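Local coordinates for protein aminotransferase (Bacillus subtilis, PDB 6L1O) that transfers amino groups with a pyridoxal-5'-phosphate cofactor, as an aminotransferase of the pathway that makes the dipeptide antibiotic bacilysin, at residues F334-Q339 / P354-G359; D119-P124 / A168-L173. All blocks are in the same frame, centred on the assembly; numbering follows the deposited sequence.

Contact 1 (F334-Q339 / P354-G359); sequences FETSHQ and PGEIFG
Glu356, from the 3-10 turn 355-358 of this PLP-dependent aminotransferase, bonds through its carboxylate to Ser337 and His338 at the start of helix 337-348. One oxygen does the work. OE2 takes the hydroxyl of Ser337, OG to OE2 2.6 Å, on its anti lone pair, and also the backbone N-H of His338, whose N lies 3.0 Å from OE2 and 49° out of the carboxylate plane. A negative charge here would suit the helix dipole. Ser337 OG serves twice: it donates to the carboxylate and accepts from Glu356 N at 3.1 Å, closing a small loop between the backbone and side chain of the same glutamate. Glu356 CG sits between its own backbone N and carbonyl carbon (chi1 61°), on the side of Ser337 OG. Thr336, the N-cap residue, adds a weak capping bond from Gln339 N to its OG1, at 3.4 Å. Within the helix, Ser337 O accepts from Ser341 OG. The His338 ring carries the apolar side of the contact: Pro354 packs over one face in a CH-pi contact, CB 4.1 Å from the ring centroid, while Ile357 CG2 comes within 3.8 Å of His338 NE2.

Contact 2 (D119-P124 / A168-L173); sequences DIALVP and AKLMFL
Leu122 and Met171 sit side by side on neighbouring parallel strands, 120-125 and 168-174, within the mixed seven-stranded sheet of the aminotransferase fold. The strands run at 17° to each other, and a beta bulge shifts their register by one residue between Ile120 and Ala121. Lys169 N bonds to Ile120 O, Leu122 N to Leu170 O at 2.8 Å, and Phe172 N to Leu122 O. Ile120, Leu122, Ala168 and Met171 share one face of the sheet, with Ala121 and Leu170 on the other. Leu122 can be followed outward: its CB meets Leu170 O at 3.9 Å and Met171 CB at 4.0 Å; CG stands anti to the carbonyl carbon (chi1 -63°), and from it CD1 reaches Ala168 CB at 4.2 Å, back across the bulge. Ala168 CB also receives Ile120 CG2. Near the C-terminal ends, Phe172 turns a ring edge to Val123 CG2, which lies 4.1 Å from CD2, and Leu170 CD2 lies over one ring face, offset toward the rim; Tyr131 also stacks on this ring. At the other end, Asp119 OD2 rests 3.4 Å from Lys169 CG, but their charged groups go separate ways, OD2 to Asn116 N and Lys169 NZ to Asn200 O. Phe172 O, buried with no hydrogen-bond partner in the model, has Pro124 CD 3.2 Å away.

In the fold
Contact 2 is core: two neighbouring strands of the large sheet, joined by backbone bonds, whose register a bulge shifts, and by apolar side chains. Contact 1 is only partly buried and joins the start of helix 337-348 to the turn after strand 353-354; there side-chain oxygens take part in each cross-segment hydrogen bond. The two share no helix or strand, and their centres lie 24 Å apart, although their nearest atoms come within about 5 Å. Both come near the cofactor site: Ile357 of contact 1 and Pro124 of contact 2 each have side chains about 7 Å from that of Tyr128, which lines the pyridoxal-5'-phosphate pocket.

Contact 1 (F334-Q339 / P354-G359)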
# COMPACT_ATOMS: atom_id res chain seq x y z
N PHE B 334 -15.00 27.38 28.24
CA PHE B 334 -14.91 27.18 26.80
C PHE B 334 -16.10 26.33 26.38
O PHE B 334 -16.48 25.35 27.07
CB PHE B 334 -13.59 26.46 26.42
CG PHE B 334 -12.37 27.28 26.64
CD1 PHE B 334 -11.78 27.94 25.61
CD2 PHE B 334 -11.82 27.40 27.91
CE1 PHE B 334 -10.67 28.73 25.81
CE2 PHE B 334 -10.70 28.19 28.12
CZ PHE B 334 -10.12 28.86 27.07
N GLU B 335 -16.67 26.67 25.25
CA GLU B 335 -17.83 25.91 24.75
C GLU B 335 -17.44 24.61 24.00
O GLU B 335 -18.11 23.59 24.18
CB GLU B 335 -18.68 26.81 23.86
CG GLU B 335 -19.49 27.86 24.66
CD GLU B 335 -20.64 27.25 25.46
OE1 GLU B 335 -20.89 26.01 25.39
OE2 GLU B 335 -21.33 28.02 26.17
N THR B 336 -16.41 24.66 23.16
CA THR B 336 -15.98 23.49 22.43
C THR B 336 -14.49 23.23 22.51
O THR B 336 -13.72 24.11 22.82
CB THR B 336 -16.31 23.54 20.94
OG1 THR B 336 -15.44 24.49 20.31
CG2 THR B 336 -17.80 23.85 20.71
N SER B 337 -14.10 22.01 22.11
CA SER B 337 -12.72 21.58 22.17
C SER B 337 -11.86 22.31 21.20
O SER B 337 -10.69 22.59 21.51
CB SER B 337 -12.65 20.05 21.97
OG SER B 337 -13.12 19.70 20.66
N HIS B 338 -12.39 22.63 20.01
CA HIS B 338 -11.61 23.34 18.98
C HIS B 338 -11.24 24.74 19.47
O HIS B 338 -10.17 25.22 19.17
CB HIS B 338 -12.33 23.44 17.63
CG HIS B 338 -11.95 22.38 16.64
ND1 HIS B 338 -12.85 21.43 16.16
CD2 HIS B 338 -10.77 22.10 16.02
CE1 HIS B 338 -12.24 20.63 15.30
NE2 HIS B 338 -10.97 21.00 15.21
N GLN B 339 -12.14 25.36 20.23
CA GLN B 339 -11.93 26.70 20.80
C GLN B 339 -10.80 26.65 21.90
O GLN B 339 -9.90 27.51 21.97
CB GLN B 339 -13.26 27.15 21.39
CG GLN B 339 -13.28 28.49 22.03
CD GLN B 339 -14.67 28.82 22.55
OE1 GLN B 339 -15.68 28.22 22.11
NE2 GLN B 339 -14.74 29.80 23.49
N PRO B 354 -8.09 18.35 19.60
CA PRO B 354 -9.45 18.64 20.07
C PRO B 354 -10.30 17.42 19.92
O PRO B 354 -10.22 16.71 18.92
CB PRO B 354 -9.90 19.81 19.16
CG PRO B 354 -9.04 19.73 17.96
CD PRO B 354 -7.76 19.05 18.34
N GLY B 355 -11.09 17.12 20.96
CA GLY B 355 -11.84 15.91 21.03
C GLY B 355 -12.84 15.75 19.90
O GLY B 355 -13.19 14.66 19.53
N GLU B 356 -13.30 16.85 19.37
CA GLU B 356 -14.31 16.76 18.31
C GLU B 356 -13.79 16.27 16.99
O GLU B 356 -14.55 15.85 16.14
CB GLU B 356 -15.09 18.06 18.17
CG GLU B 356 -14.30 19.27 17.82
CD GLU B 356 -15.11 20.53 18.20
OE1 GLU B 356 -16.00 20.92 17.40
OE2 GLU B 356 -14.89 21.09 19.30
N ILE B 357 -12.47 16.16 16.82
CA ILE B 357 -12.04 15.51 15.62
C ILE B 357 -12.36 14.02 15.64
O ILE B 357 -12.41 13.37 14.58
CB ILE B 357 -10.56 15.76 15.25
CG1 ILE B 357 -9.65 14.96 16.09
CG2 ILE B 357 -10.22 17.23 15.27
CD1 ILE B 357 -9.00 13.87 15.34
N PHE B 358 -12.62 13.48 16.83
CA PHE B 358 -13.07 12.09 16.97
C PHE B 358 -14.59 11.91 16.89
O PHE B 358 -15.08 10.80 17.00
CB PHE B 358 -12.54 11.54 18.29
CG PHE B 358 -11.05 11.67 18.44
CD1 PHE B 358 -10.20 10.76 17.86
CD2 PHE B 358 -10.50 12.74 19.15
CE1 PHE B 358 -8.84 10.91 17.95
CE2 PHE B 358 -9.14 12.89 19.26
CZ PHE B 358 -8.31 11.98 18.63
N GLY B 359 -15.32 13.02 16.76
CA GLY B 359 -16.79 12.97 16.63
C GLY B 359 -17.43 13.89 17.65
O GLY B 359 -16.79 14.40 18.57

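Contact 2 (D119-P124 / A168-L173)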
# COMPACT_ATOMS: atom_id res chain seq x y z
N ASP B 119 -24.31 0.28 1.90
CA ASP B 119 -24.36 -0.44 3.15
C ASP B 119 -24.10 0.56 4.32
O ASP B 119 -23.60 1.61 4.12
CB ASP B 119 -23.26 -1.52 3.20
CG ASP B 119 -23.56 -2.76 2.37
OD1 ASP B 119 -24.68 -2.93 1.93
OD2 ASP B 119 -22.67 -3.60 2.20
N ILE B 120 -24.46 0.19 5.52
CA ILE B 120 -24.20 0.97 6.71
C ILE B 120 -22.99 0.38 7.41
O ILE B 120 -22.87 -0.84 7.51
CB ILE B 120 -25.43 1.01 7.65
CG1 ILE B 120 -26.39 2.09 7.15
CG2 ILE B 120 -25.02 1.28 9.10
CD1 ILE B 120 -27.77 2.09 7.79
N ALA B 121 -22.12 1.26 7.92
CA ALA B 121 -21.04 0.86 8.83
C ALA B 121 -21.32 1.49 10.22
O ALA B 121 -21.59 2.68 10.31
CB ALA B 121 -19.70 1.30 8.30
N LEU B 122 -21.31 0.66 11.23
CA LEU B 122 -21.44 1.11 12.60
C LEU B 122 -20.07 1.56 13.15
O LEU B 122 -19.14 0.73 13.21
CB LEU B 122 -21.97 -0.02 13.46
CG LEU B 122 -23.38 -0.54 13.13
CD1 LEU B 122 -23.61 -1.90 13.74
CD2 LEU B 122 -24.38 0.47 13.62
N VAL B 123 -19.98 2.83 13.56
CA VAL B 123 -18.73 3.43 13.97
C VAL B 123 -18.88 4.11 15.33
O VAL B 123 -19.83 4.85 15.56
CB VAL B 123 -18.24 4.50 12.95
CG1 VAL B 123 -16.97 5.18 13.43
CG2 VAL B 123 -17.97 3.87 11.60
N PRO B 124 -17.92 3.87 16.24
CA PRO B 124 -17.98 4.52 17.57
C PRO B 124 -17.77 6.02 17.52
O PRO B 124 -17.01 6.56 16.70
CB PRO B 124 -16.88 3.77 18.38
CG PRO B 124 -15.96 3.30 17.37
CD PRO B 124 -16.79 2.93 16.17
N ALA B 168 -26.79 -2.69 7.97
CA ALA B 168 -25.51 -2.70 8.71
C ALA B 168 -24.67 -3.93 8.39
O ALA B 168 -25.02 -5.02 8.72
CB ALA B 168 -25.73 -2.58 10.19
N LYS B 169 -23.55 -3.72 7.70
CA LYS B 169 -22.70 -4.85 7.29
C LYS B 169 -21.33 -4.91 7.93
O LYS B 169 -20.67 -5.93 7.87
CB LYS B 169 -22.57 -4.86 5.80
CG LYS B 169 -23.89 -5.05 5.06
CD LYS B 169 -24.67 -6.32 5.46
CE LYS B 169 -23.92 -7.62 5.09
NZ LYS B 169 -24.15 -8.73 6.08
N LEU B 170 -20.95 -3.84 8.62
CA LEU B 170 -19.64 -3.78 9.26
C LEU B 170 -19.70 -2.89 10.48
O LEU B 170 -20.34 -1.86 10.47
CB LEU B 170 -18.63 -3.24 8.29
CG LEU B 170 -17.16 -3.28 8.81
CD1 LEU B 170 -16.24 -4.03 7.89
CD2 LEU B 170 -16.68 -1.89 9.01
N MET B 171 -19.01 -3.33 11.52
CA MET B 171 -18.82 -2.56 12.69
C MET B 171 -17.31 -2.45 13.06
O MET B 171 -16.63 -3.42 13.03
CB MET B 171 -19.55 -3.24 13.85
CG MET B 171 -19.29 -2.54 15.21
SD MET B 171 -20.21 -3.25 16.58
CE MET B 171 -19.54 -4.81 16.82
N PHE B 172 -16.90 -1.27 13.48
CA PHE B 172 -15.57 -1.04 14.11
C PHE B 172 -15.64 -0.95 15.62
O PHE B 172 -16.49 -0.26 16.18
CB PHE B 172 -14.96 0.27 13.58
CG PHE B 172 -14.48 0.18 12.17
CD1 PHE B 172 -13.47 -0.70 11.82
CD2 PHE B 172 -15.00 1.02 11.21
CE1 PHE B 172 -13.02 -0.79 10.49
CE2 PHE B 172 -14.54 0.97 9.90
CZ PHE B 172 -13.55 0.08 9.55
N LEU B 173 -14.69 -1.61 16.29
CA LEU B 173 -14.47 -1.40 17.68
C LEU B 173 -12.94 -1.22 17.90
O LEU B 173 -12.16 -1.77 17.16
CB LEU B 173 -15.00 -2.60 18.48
CG LEU B 173 -16.49 -2.92 18.36
CD1 LEU B 173 -16.75 -4.29 18.98
CD2 LEU B 173 -17.30 -1.84 19.01